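O-methyltransferase (PDB 2GPY) is a putative O-methyltransferase with a Rossmann-like fold, probably transferring a methyl group from S-adenosylmethionine to a hydroxyl of an unidentified acceptor. Local coordinates at residues P36-L41 against D206-S211; G62-Y67 against A134-Y139; P17-Y22 against G42-L47; H48-A53 against Q74-A79. All coordinates share one frame; numbering follows the deposited sequence.

Interaction 1: residues P36-L41 against D206-S211; sequences PIMDLL and DGIAIS. With MG (magnesium ion), chain G; ZN (zinc ion), chain H.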
loop_
_atom_site.group_PDB
_atom_site.type_symbol
_atom_site.label_atom_id
_atom_site.label_comp_id
_atom_site.label_asym_id
_atom_site.label_seq_id
_atom_site.Cartn_x
_atom_site.Cartn_y
_atom_site.Cartn_z
ATOM N N PRO B 36 -18.529 -14.799 8.932
ATOM C CA PRO B 36 -17.283 -14.350 8.301
ATOM C C PRO B 36 -16.839 -12.969 8.762
ATOM O O PRO B 36 -17.621 -12.033 8.698
ATOM C CB PRO B 36 -17.669 -14.251 6.813
ATOM C CG PRO B 36 -18.669 -15.356 6.640
ATOM C CD PRO B 36 -19.470 -15.345 7.931
ATOM N N ILE B 37 -15.612 -12.865 9.253
ATOM C CA ILE B 37 -15.060 -11.594 9.714
ATOM C C ILE B 37 -13.585 -11.618 9.389
ATOM O O ILE B 37 -12.959 -12.675 9.483
ATOM C CB ILE B 37 -15.279 -11.396 11.250
ATOM C CG1 ILE B 37 -14.810 -10.028 11.717
ATOM C CG2 ILE B 37 -14.606 -12.493 12.073
ATOM C CD1 ILE B 37 -15.276 -9.669 13.146
HETATM N N MSE B 38 -13.037 -10.477 8.970
HETATM C CA MSE B 38 -11.599 -10.387 8.762
HETATM C C MSE B 38 -10.876 -10.505 10.079
HETATM O O MSE B 38 -11.275 -9.906 11.086
HETATM C CB MSE B 38 -11.209 -9.058 8.083
HETATM C CG MSE B 38 -9.878 -9.136 7.421
HETATM SE SE MSE B 38 -9.592 -7.495 6.417
HETATM C CE MSE B 38 -7.966 -8.084 5.638
ATOM N N ASP B 39 -9.805 -11.291 10.073
ATOM C CA ASP B 39 -8.996 -11.486 11.256
ATOM C C ASP B 39 -8.406 -10.159 11.684
ATOM O O ASP B 39 -8.192 -9.262 10.861
ATOM C CB ASP B 39 -7.884 -12.500 11.000
ATOM C CG ASP B 39 -6.797 -11.965 10.097
ATOM O OD1 ASP B 39 -7.001 -11.911 8.858
ATOM O OD2 ASP B 39 -5.720 -11.608 10.637
ATOM N N LEU B 40 -8.152 -10.034 12.980
ATOM C CA LEU B 40 -7.797 -8.743 13.543
ATOM C C LEU B 40 -6.490 -8.142 12.998
ATOM O O LEU B 40 -6.432 -6.942 12.706
ATOM C CB LEU B 40 -7.719 -8.877 15.062
ATOM C CG LEU B 40 -7.790 -7.631 15.935
ATOM C CD1 LEU B 40 -8.004 -8.054 17.395
ATOM C CD2 LEU B 40 -6.551 -6.821 15.821
ATOM N N LEU B 41 -5.429 -8.946 12.930
ATOM C CA LEU B 41 -4.168 -8.448 12.369
ATOM C C LEU B 41 -4.229 -8.046 10.918
ATOM O O LEU B 41 -3.666 -7.020 10.564
ATOM C CB LEU B 41 -2.989 -9.381 12.640
ATOM C CG LEU B 41 -1.980 -8.566 13.480
ATOM C CD1 LEU B 41 -2.060 -8.880 14.934
ATOM C CD2 LEU B 41 -0.576 -8.787 12.989
ATOM N N ASP B 206 -4.618 -13.285 6.693
ATOM C CA ASP B 206 -4.770 -14.500 5.884
ATOM C C ASP B 206 -4.270 -14.334 4.439
ATOM O O ASP B 206 -4.564 -15.150 3.563
ATOM C CB ASP B 206 -6.246 -14.949 5.926
ATOM C CG ASP B 206 -6.636 -15.511 7.283
ATOM O OD1 ASP B 206 -5.731 -16.024 7.974
ATOM O OD2 ASP B 206 -7.827 -15.473 7.673
ATOM N N GLY B 207 -3.502 -13.274 4.197
ATOM C CA GLY B 207 -3.075 -12.928 2.847
ATOM C C GLY B 207 -4.056 -11.936 2.245
ATOM O O GLY B 207 -5.294 -12.159 2.256
ATOM N N ILE B 208 -3.508 -10.819 1.779
ATOM C CA ILE B 208 -4.284 -9.795 1.111
ATOM C C ILE B 208 -3.625 -9.524 -0.226
ATOM O O ILE B 208 -2.441 -9.173 -0.265
ATOM C CB ILE B 208 -4.323 -8.499 1.904
ATOM C CG1 ILE B 208 -4.873 -8.736 3.334
ATOM C CG2 ILE B 208 -5.197 -7.454 1.143
ATOM C CD1 ILE B 208 -4.750 -7.494 4.217
ATOM N N ALA B 209 -4.364 -9.714 -1.317
ATOM C CA ALA B 209 -3.829 -9.322 -2.622
ATOM C C ALA B 209 -4.223 -7.881 -2.862
ATOM O O ALA B 209 -5.369 -7.483 -2.574
ATOM C CB ALA B 209 -4.387 -10.194 -3.701
ATOM N N ILE B 210 -3.272 -7.089 -3.330
ATOM C CA ILE B 210 -3.533 -5.685 -3.667
ATOM C C ILE B 210 -3.273 -5.538 -5.148
ATOM O O ILE B 210 -2.131 -5.630 -5.609
ATOM C CB ILE B 210 -2.630 -4.746 -2.882
ATOM C CG1 ILE B 210 -2.855 -4.977 -1.380
ATOM C CG2 ILE B 210 -2.943 -3.298 -3.215
ATOM C CD1 ILE B 210 -1.577 -5.008 -0.674
ATOM N N SER B 211 -4.353 -5.373 -5.897
ATOM C CA SER B 211 -4.258 -5.218 -7.342
ATOM C C SER B 211 -4.427 -3.753 -7.671
ATOM O O SER B 211 -5.456 -3.158 -7.357
ATOM C CB SER B 211 -5.366 -6.042 -8.033
ATOM O OG SER B 211 -5.316 -7.393 -7.611
HETATM MG MG MG G . -9.673 -14.686 7.051
HETATM ZN ZN ZN H . -6.323 -16.722 9.869
HETATM O O HOH W 1 -11.647 -13.971 6.962
HETATM O O HOH W 2 -6.218 -10.994 6.286
HETATM O O HOH W 3 -8.887 -12.668 7.264
HETATM O O HOH W 4 -10.659 -16.488 7.048
HETATM O O HOH W 5 -9.917 -14.756 9.086
#
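The carboxylates of Asp39 and Asp206 pass each other in opposite directions, OD1 of Asp39 lying 3.8 Å from OD2 of Asp206, and a magnesium-bound water reaches Asp39 OD1 across the gap. Asp206 uses its two oxygens on different ions: OD2 binds magnesium at 2.1 Å and OD1 binds zinc at 2.1 Å. Four waters and OD1 of Asn160 complete the magnesium shell. The water that bridges the gap sits 2.6 Å from Asp39 OD1, which makes Asp39 a second-shell residue of the magnesium site; another metal-bound water donates to the carbonyl O of Ile37. A further water takes a hydrogen from Asp206 N and lies 2.8 Å from Asp39 OD1, tying the same carboxylate oxygen to the other backbone. Outward from the metal, Asp39 is fixed from its far oxygen. Its CG stands between the backbone N and the carbonyl carbon (chi1 71°), and OD2 caps Gly42 N at the start of helix 40-53. The apolar wing is Met38, a selenomethionine whose extended chain crosses Ile208 at about a right angle, with CE 3.6 Å from Ile208 CD1. Leu46 touches both of these residues. A divalent ion held by an Asp, an Asn and water at the carboxy-terminal ends of the parallel strands recalls the metal site of cation-dependent O-methyltransferases of the class I, Rossmann-like fold.

Interaction 2: residues G62-Y67 against A134-Y139; sequences GTAIGY and AAKGQY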
loop_
_atom_site.group_PDB
_atom_site.type_symbol
_atom_site.label_atom_id
_atom_site.label_comp_id
_atom_site.label_asym_id
_atom_site.label_seq_id
_atom_site.Cartn_x
_atom_site.Cartn_y
_atom_site.Cartn_z
ATOM N N GLY B 62 -20.067 -8.235 -0.017
ATOM C CA GLY B 62 -20.152 -9.162 1.100
ATOM C C GLY B 62 -20.037 -8.457 2.432
ATOM O O GLY B 62 -19.020 -8.574 3.118
ATOM N N THR B 63 -21.088 -7.729 2.817
ATOM C CA THR B 63 -21.046 -6.952 4.058
ATOM C C THR B 63 -21.001 -7.771 5.328
ATOM O O THR B 63 -20.420 -7.326 6.321
ATOM C CB THR B 63 -21.993 -5.688 4.068
ATOM O OG1 THR B 63 -22.542 -5.367 5.367
ATOM C CG2 THR B 63 -22.949 -5.698 3.017
ATOM N N ALA B 64 -21.590 -8.963 5.273
ATOM C CA ALA B 64 -21.727 -9.851 6.422
ATOM C C ALA B 64 -22.458 -9.032 7.503
ATOM O O ALA B 64 -23.515 -8.486 7.195
ATOM C CB ALA B 64 -20.319 -10.414 6.858
ATOM N N ILE B 65 -21.921 -8.861 8.715
ATOM C CA ILE B 65 -22.659 -8.054 9.711
ATOM C C ILE B 65 -22.159 -6.612 9.804
ATOM O O ILE B 65 -22.452 -5.906 10.773
ATOM C CB ILE B 65 -22.775 -8.742 11.131
ATOM C CG1 ILE B 65 -21.382 -8.967 11.742
ATOM C CG2 ILE B 65 -23.656 -10.021 11.045
ATOM C CD1 ILE B 65 -21.389 -9.117 13.262
ATOM N N GLY B 66 -21.368 -6.193 8.806
ATOM C CA GLY B 66 -20.958 -4.800 8.669
ATOM C C GLY B 66 -19.655 -4.419 9.369
ATOM O O GLY B 66 -19.298 -3.243 9.405
ATOM N N TYR B 67 -18.918 -5.401 9.877
ATOM C CA TYR B 67 -17.666 -5.106 10.587
ATOM C C TYR B 67 -16.621 -4.363 9.736
ATOM O O TYR B 67 -16.116 -3.300 10.156
ATOM C CB TYR B 67 -17.099 -6.399 11.138
ATOM C CG TYR B 67 -15.817 -6.230 11.919
ATOM C CD1 TYR B 67 -15.841 -5.819 13.240
ATOM C CD2 TYR B 67 -14.596 -6.514 11.326
ATOM C CE1 TYR B 67 -14.640 -5.671 13.962
ATOM C CE2 TYR B 67 -13.407 -6.397 12.032
ATOM C CZ TYR B 67 -13.435 -5.981 13.339
ATOM O OH TYR B 67 -12.232 -5.916 14.004
ATOM N N ALA B 134 -11.564 -13.702 -1.440
ATOM C CA ALA B 134 -11.234 -14.927 -2.170
ATOM C C ALA B 134 -11.807 -16.185 -1.515
ATOM O O ALA B 134 -11.765 -17.267 -2.119
ATOM C CB ALA B 134 -9.731 -15.055 -2.346
ATOM N N ALA B 135 -12.326 -16.045 -0.294
ATOM C CA ALA B 135 -12.901 -17.176 0.460
ATOM C C ALA B 135 -14.430 -17.248 0.373
ATOM O O ALA B 135 -15.041 -18.243 0.804
ATOM C CB ALA B 135 -12.464 -17.123 1.922
ATOM N N LYS B 136 -15.052 -16.193 -0.149
ATOM C CA LYS B 136 -16.512 -16.188 -0.388
ATOM C C LYS B 136 -16.789 -16.668 -1.809
ATOM O O LYS B 136 -15.907 -16.638 -2.663
ATOM C CB LYS B 136 -17.124 -14.803 -0.132
ATOM C CG LYS B 136 -17.117 -14.389 1.341
ATOM C CD LYS B 136 -17.697 -12.994 1.568
ATOM C CE LYS B 136 -17.079 -12.335 2.830
ATOM N NZ LYS B 136 -17.950 -11.312 3.521
ATOM N N GLY B 137 -18.004 -17.156 -2.050
ATOM C CA GLY B 137 -18.350 -17.736 -3.350
ATOM C C GLY B 137 -18.338 -16.666 -4.419
ATOM O O GLY B 137 -18.486 -15.464 -4.105
ATOM N N GLN B 138 -18.116 -17.084 -5.667
ATOM C CA GLN B 138 -18.226 -16.201 -6.827
ATOM C C GLN B 138 -17.133 -15.125 -6.934
ATOM O O GLN B 138 -17.290 -14.141 -7.654
ATOM C CB GLN B 138 -19.612 -15.553 -6.875
ATOM C CG GLN B 138 -20.750 -16.577 -7.123
ATOM C CD GLN B 138 -22.088 -16.034 -6.702
ATOM O OE1 GLN B 138 -22.270 -15.582 -5.562
ATOM N NE2 GLN B 138 -23.048 -16.076 -7.617
ATOM N N TYR B 139 -16.023 -15.345 -6.238
ATOM C CA TYR B 139 -14.913 -14.390 -6.180
ATOM C C TYR B 139 -14.478 -13.899 -7.584
ATOM O O TYR B 139 -14.367 -12.705 -7.830
ATOM C CB TYR B 139 -13.734 -15.053 -5.454
ATOM C CG TYR B 139 -12.419 -14.315 -5.515
ATOM C CD1 TYR B 139 -12.284 -13.034 -4.984
ATOM C CD2 TYR B 139 -11.295 -14.917 -6.072
ATOM C CE1 TYR B 139 -11.041 -12.354 -5.032
ATOM C CE2 TYR B 139 -10.067 -14.270 -6.105
ATOM C CZ TYR B 139 -9.947 -12.987 -5.606
ATOM O OH TYR B 139 -8.708 -12.365 -5.656
#
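Lys136 reaches across to Gly62 and Ala64 between two loops that follow neighbouring parallel strands, 57-61 and 127-133, of the Rossmann-like sheet. Residues 62-67 belong to the glycine-rich turn that, in methyltransferases of this class, usually borders the S-adenosylmethionine pocket. The lysine heads for it from the start. Lys136 CB points at the opposite loop but is still 6.5 Å from Gly62 CA, and CG, set anti to the carbonyl carbon (chi1 -69°), gains little on that. Beyond CG the chain runs extended; Lys136 CD comes to 4.6 Å from Gly62 CA, and CE passes at much the same range while nearing Gly62 O. Lys136 NZ then arrives beside the glycine, 3.9 Å from Gly62 CA, where there is no side chain to hold it off. Also near Lys136 NZ is the methyl of Ala64, its CB 4.2 Å away, a loose apolar neighbour. The receiving loop is itself braced: Gly66 N bonds to Thr63 O in a type II' turn, and Ala64 N donates to Glu85 OE1. The link between the loops is thus one lysine hydrogen bond and a little packing. Lys136 NZ donates to Gly62 O at 3.0 Å with a C=O...N angle of 117°, coming from above the carbonyl plane, 41° out of it.

Interaction 3: residues P17-Y22 against G42-L47; sequences PARDQY and GMESLL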
loop_
_atom_site.group_PDB
_atom_site.type_symbol
_atom_site.label_atom_id
_atom_site.label_comp_id
_atom_site.label_asym_id
_atom_site.label_seq_id
_atom_site.Cartn_x
_atom_site.Cartn_y
_atom_site.Cartn_z
ATOM N N PRO B 17 -4.263 -2.203 18.894
ATOM C CA PRO B 17 -4.930 -1.319 19.863
ATOM C C PRO B 17 -6.395 -1.691 20.122
ATOM O O PRO B 17 -7.058 -2.222 19.234
ATOM C CB PRO B 17 -4.879 0.053 19.187
ATOM C CG PRO B 17 -4.550 -0.202 17.748
ATOM C CD PRO B 17 -4.309 -1.658 17.529
ATOM N N ALA B 18 -6.892 -1.388 21.324
ATOM C CA ALA B 18 -8.300 -1.640 21.671
ATOM C C ALA B 18 -9.283 -0.921 20.741
ATOM O O ALA B 18 -9.049 0.216 20.302
ATOM C CB ALA B 18 -8.581 -1.270 23.127
ATOM N N ARG B 19 -10.371 -1.609 20.418
ATOM C CA ARG B 19 -11.418 -1.024 19.599
ATOM C C ARG B 19 -12.471 -0.451 20.561
ATOM O O ARG B 19 -12.421 -0.711 21.761
ATOM C CB ARG B 19 -12.019 -2.079 18.652
ATOM C CG ARG B 19 -11.212 -2.415 17.355
ATOM C CD ARG B 19 -9.992 -3.296 17.612
ATOM N NE ARG B 19 -10.352 -4.605 18.164
ATOM C CZ ARG B 19 -9.662 -5.255 19.100
ATOM N NH1 ARG B 19 -8.556 -4.726 19.621
ATOM N NH2 ARG B 19 -10.089 -6.435 19.534
ATOM N N ASP B 20 -13.389 0.356 20.045
ATOM C CA ASP B 20 -14.591 0.750 20.792
ATOM C C ASP B 20 -15.269 -0.519 21.323
ATOM O O ASP B 20 -15.311 -1.540 20.626
ATOM C CB ASP B 20 -15.518 1.559 19.865
ATOM C CG ASP B 20 -16.971 1.664 20.373
ATOM O OD1 ASP B 20 -17.237 1.644 21.598
ATOM O OD2 ASP B 20 -17.867 1.783 19.511
ATOM N N GLN B 21 -15.784 -0.475 22.553
ATOM C CA GLN B 21 -16.404 -1.676 23.137
ATOM C C GLN B 21 -17.443 -2.311 22.181
ATOM O O GLN B 21 -17.605 -3.554 22.131
ATOM C CB GLN B 21 -16.987 -1.385 24.542
ATOM C CG GLN B 21 -18.457 -0.933 24.589
ATOM C CD GLN B 21 -18.980 -0.566 26.003
ATOM O OE1 GLN B 21 -18.975 -1.396 26.912
ATOM N NE2 GLN B 21 -19.471 0.674 26.166
ATOM N N TYR B 22 -18.142 -1.472 21.421
ATOM C CA TYR B 22 -19.216 -1.975 20.530
ATOM C C TYR B 22 -18.644 -2.839 19.413
ATOM O O TYR B 22 -19.254 -3.843 19.036
ATOM C CB TYR B 22 -20.023 -0.835 19.917
ATOM C CG TYR B 22 -21.315 -1.273 19.230
ATOM C CD1 TYR B 22 -22.512 -1.378 19.950
ATOM C CD2 TYR B 22 -21.344 -1.552 17.859
ATOM C CE1 TYR B 22 -23.711 -1.768 19.329
ATOM C CE2 TYR B 22 -22.533 -1.918 17.221
ATOM C CZ TYR B 22 -23.707 -2.041 17.971
ATOM O OH TYR B 22 -24.892 -2.402 17.391
ATOM N N GLY B 42 -4.916 -8.823 10.084
ATOM C CA GLY B 42 -5.167 -8.427 8.689
ATOM C C GLY B 42 -5.962 -7.128 8.598
ATOM O O GLY B 42 -5.716 -6.283 7.722
HETATM N N MSE B 43 -6.949 -6.990 9.481
HETATM C CA MSE B 43 -7.825 -5.821 9.447
HETATM C C MSE B 43 -7.012 -4.575 9.783
HETATM O O MSE B 43 -7.150 -3.542 9.133
HETATM C CB MSE B 43 -9.020 -5.988 10.423
HETATM C CG MSE B 43 -9.787 -4.670 10.582
HETATM SE SE MSE B 43 -10.699 -4.246 8.900
HETATM C CE MSE B 43 -11.740 -5.120 9.122
ATOM N N GLU B 44 -6.186 -4.653 10.825
ATOM C CA GLU B 44 -5.412 -3.479 11.230
ATOM C C GLU B 44 -4.458 -3.057 10.107
ATOM O O GLU B 44 -4.286 -1.862 9.825
ATOM C CB GLU B 44 -4.643 -3.746 12.525
ATOM C CG GLU B 44 -5.573 -3.932 13.739
ATOM C CD GLU B 44 -6.332 -2.646 14.136
ATOM O OE1 GLU B 44 -5.843 -1.531 13.858
ATOM O OE2 GLU B 44 -7.419 -2.760 14.739
ATOM N N SER B 45 -3.827 -4.048 9.490
ATOM C CA SER B 45 -2.943 -3.773 8.348
ATOM C C SER B 45 -3.683 -3.197 7.176
ATOM O O SER B 45 -3.213 -2.214 6.571
ATOM C CB SER B 45 -2.175 -5.031 7.938
ATOM O OG SER B 45 -1.171 -5.252 8.895
ATOM N N LEU B 46 -4.840 -3.767 6.853
ATOM C CA LEU B 46 -5.646 -3.246 5.760
ATOM C C LEU B 46 -6.046 -1.801 5.998
ATOM O O LEU B 46 -5.989 -0.981 5.082
ATOM C CB LEU B 46 -6.907 -4.086 5.508
ATOM C CG LEU B 46 -7.629 -3.727 4.205
ATOM C CD1 LEU B 46 -6.723 -4.123 3.019
ATOM C CD2 LEU B 46 -8.989 -4.354 4.083
ATOM N N LEU B 47 -6.495 -1.492 7.208
ATOM C CA LEU B 47 -6.957 -0.129 7.483
ATOM C C LEU B 47 -5.789 0.851 7.333
ATOM O O LEU B 47 -5.931 1.978 6.818
ATOM C CB LEU B 47 -7.506 -0.067 8.910
ATOM C CG LEU B 47 -8.804 -0.867 9.088
ATOM C CD1 LEU B 47 -9.130 -0.806 10.564
ATOM C CD2 LEU B 47 -9.956 -0.271 8.229
#
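The carboxylate of Glu44 and the guanidinium of Arg19 do not meet as a pair: their planes are turned 69° apart, and it is the aliphatic CD of Arg19 that touches the acid, 3.9 Å from Glu44 OE2. At the edge of the guanidinium, in its plane, lies the carbonyl carbon of Pro17. Arg19 NH1 donates to Pro17 O at 2.9 Å with an N-H...O angle of 157°, a bond made possible because the arginine chain bends at both chi2 and chi3 and folds back over its own loop. Pro17 also meets the acid directly, its ring carbon CD standing 4.0 Å from Glu44 OE1. The two carboxylate oxygens therefore each rest against a methylene group, while Arg19 NE remains 4.9 Å from Glu44 OE2, where some attraction is likely. The charges are matched elsewhere: Glu44 OE2 forms a salt bridge with Arg71 NH2, and Arg19 NH2 forms one with Glu27 OE1. Thus the loop leading into helix 21-32 is laid against helix 40-53, with Arg71 of helix 67-75 touching Arg19 and bridging to Glu44, and Arg200 of the second subunit packing on Glu44.

Interaction 4: residues H48-A53 against Q74-A79; sequences HLLKMA and QALPEA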
loop_
_atom_site.group_PDB
_atom_site.type_symbol
_atom_site.label_atom_id
_atom_site.label_comp_id
_atom_site.label_asym_id
_atom_site.label_seq_id
_atom_site.Cartn_x
_atom_site.Cartn_y
_atom_site.Cartn_z
ATOM N N HIS B 48 -4.617 0.436 7.783
ATOM C CA HIS B 48 -3.437 1.316 7.653
ATOM C C HIS B 48 -3.067 1.564 6.178
ATOM O O HIS B 48 -2.712 2.699 5.774
ATOM C CB HIS B 48 -2.259 0.739 8.416
ATOM C CG HIS B 48 -1.229 1.769 8.786
ATOM N ND1 HIS B 48 -1.469 2.731 9.734
ATOM C CD2 HIS B 48 0.016 2.007 8.313
ATOM C CE1 HIS B 48 -0.410 3.518 9.845
ATOM N NE2 HIS B 48 0.509 3.092 9.001
ATOM N N LEU B 49 -3.118 0.512 5.373
ATOM C CA LEU B 49 -2.837 0.641 3.937
ATOM C C LEU B 49 -3.887 1.538 3.266
ATOM O O LEU B 49 -3.565 2.364 2.404
ATOM C CB LEU B 49 -2.808 -0.728 3.276
ATOM C CG LEU B 49 -1.682 -1.691 3.714
ATOM C CD1 LEU B 49 -2.003 -3.073 3.159
ATOM C CD2 LEU B 49 -0.310 -1.232 3.293
ATOM N N LEU B 50 -5.139 1.396 3.672
ATOM C CA LEU B 50 -6.179 2.291 3.172
ATOM C C LEU B 50 -5.897 3.745 3.538
ATOM O O LEU B 50 -6.062 4.626 2.698
ATOM C CB LEU B 50 -7.568 1.873 3.671
ATOM C CG LEU B 50 -8.174 0.598 3.087
ATOM C CD1 LEU B 50 -9.350 0.122 3.949
ATOM C CD2 LEU B 50 -8.617 0.794 1.639
ATOM N N LYS B 51 -5.505 4.020 4.788
ATOM C CA LYS B 51 -5.230 5.386 5.197
ATOM C C LYS B 51 -4.123 5.970 4.344
ATOM O O LYS B 51 -4.126 7.177 4.026
ATOM C CB LYS B 51 -4.825 5.479 6.679
ATOM C CG LYS B 51 -5.967 5.205 7.669
ATOM C CD LYS B 51 -5.420 5.377 9.069
ATOM C CE LYS B 51 -6.089 4.458 10.042
ATOM N NZ LYS B 51 -5.570 4.787 11.446
HETATM N N MSE B 52 -3.173 5.110 3.983
HETATM C CA MSE B 52 -2.042 5.505 3.186
HETATM C C MSE B 52 -2.493 5.897 1.778
HETATM O O MSE B 52 -1.971 6.863 1.201
HETATM C CB MSE B 52 -1.070 4.321 3.120
HETATM C CG MSE B 52 0.230 4.657 2.681
HETATM SE SE MSE B 52 1.328 3.050 2.519
HETATM C CE MSE B 52 0.575 1.977 3.577
ATOM N N ALA B 53 -3.408 5.110 1.215
ATOM C CA ALA B 53 -3.977 5.370 -0.109
ATOM C C ALA B 53 -5.037 6.473 -0.140
ATOM O O ALA B 53 -5.283 7.022 -1.204
ATOM C CB ALA B 53 -4.533 4.101 -0.698
ATOM N N GLN B 74 -14.730 4.240 9.947
ATOM C CA GLN B 74 -14.118 4.878 11.114
ATOM C C GLN B 74 -12.676 5.299 10.830
ATOM O O GLN B 74 -12.234 6.354 11.313
ATOM C CB GLN B 74 -14.159 3.953 12.321
ATOM C CG GLN B 74 -15.544 3.773 12.898
ATOM C CD GLN B 74 -15.512 2.881 14.125
ATOM O OE1 GLN B 74 -16.141 3.186 15.130
ATOM N NE2 GLN B 74 -14.767 1.781 14.051
ATOM N N ALA B 75 -11.946 4.500 10.052
ATOM C CA ALA B 75 -10.532 4.808 9.777
ATOM C C ALA B 75 -10.376 5.935 8.770
ATOM O O ALA B 75 -9.340 6.607 8.739
ATOM C CB ALA B 75 -9.797 3.564 9.271
ATOM N N LEU B 76 -11.394 6.095 7.915
ATOM C CA LEU B 76 -11.405 7.050 6.811
ATOM C C LEU B 76 -12.641 7.959 6.928
ATOM O O LEU B 76 -13.610 7.808 6.174
ATOM C CB LEU B 76 -11.445 6.286 5.480
ATOM C CG LEU B 76 -10.247 5.355 5.182
ATOM C CD1 LEU B 76 -10.594 4.297 4.114
ATOM C CD2 LEU B 76 -9.013 6.184 4.772
ATOM N N PRO B 77 -12.598 8.934 7.842
ATOM C CA PRO B 77 -13.823 9.740 8.161
ATOM C C PRO B 77 -14.413 10.509 6.968
ATOM O O PRO B 77 -15.593 10.874 6.983
ATOM C CB PRO B 77 -13.345 10.712 9.247
ATOM C CG PRO B 77 -11.999 10.123 9.751
ATOM C CD PRO B 77 -11.415 9.355 8.617
ATOM N N GLU B 78 -13.595 10.740 5.948
ATOM C CA GLU B 78 -14.025 11.440 4.732
ATOM C C GLU B 78 -14.634 10.549 3.635
ATOM O O GLU B 78 -15.303 11.057 2.718
ATOM C CB GLU B 78 -12.838 12.207 4.150
ATOM C CG GLU B 78 -12.325 13.299 5.055
ATOM C CD GLU B 78 -13.365 14.367 5.283
ATOM O OE1 GLU B 78 -14.180 14.228 6.233
ATOM O OE2 GLU B 78 -13.372 15.352 4.503
ATOM N N ALA B 79 -14.416 9.242 3.730
ATOM C CA ALA B 79 -14.756 8.340 2.644
ATOM C C ALA B 79 -16.198 7.873 2.753
ATOM O O ALA B 79 -16.812 7.944 3.811
ATOM C CB ALA B 79 -13.823 7.114 2.652
#
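Leu76 makes the close part of this contact, spreading its two methyls over the last turns of helix 40-53. CD1 of Leu76 rests on Leu50 CB at 3.9 Å, while its CD2 settles against the backbone itself, 3.9 Å from Lys51 CA and 3.9 Å from Leu50 O. The CG of Leu76 sits anti to its carbonyl carbon (chi1 -62°), which carries the isobutyl fork toward the helix although CB itself sets out alongside it. Pro55 touches both leucines, and Leu50 also reaches Leu157 of the sheet, so this half is buried and its side chains are apolar. The other half is no more distant but more open, built of a partly exposed lysine chain and an alanine. Here the methylenes of Lys51 run past Ala75, Lys51 CG at 3.8 Å from Ala75 O and CE at 3.9 Å from Ala75 CB. These are van der Waals contacts along a chain whose charged end turns to the second subunit: Lys51 NZ forms a salt bridge with Asp198 there. A turn back on the same helix, His48 binds a zinc ion through ND1 and donates from NE2 to Ile210 O of the second subunit. Leu76 ends helix 67-75 and opens the type I turn to strand 80-85, so helix 40-53 packs against the helix of the beta-alpha-beta crossover from strand 57-61 to strand 80-85, the opening unit of a Rossmann-like fold.

How the interactions relate
Helix 40-53 is the common element: interactions 1, 3 and 4 follow it from its capped start to its last turn, and all three also touch the second subunit. Interaction 1 holds the magnesium ion. Interaction 2, with its centre 11 Å away, brings the side chain of Lys136 to about 9 Å from that ion, so the presumed cofactor loops and the metal share one edge of the sheet. They meet where Ile37 CG1 packs on Tyr67 CD2 at 3.5 Å. Tyr67 CE2 in turn touches Met43 CE of segment 42-47 at 3.6 Å, and Leu47 CD2 reaches Ala75 CB at 4.0 Å, linking interaction 3 to interaction 4.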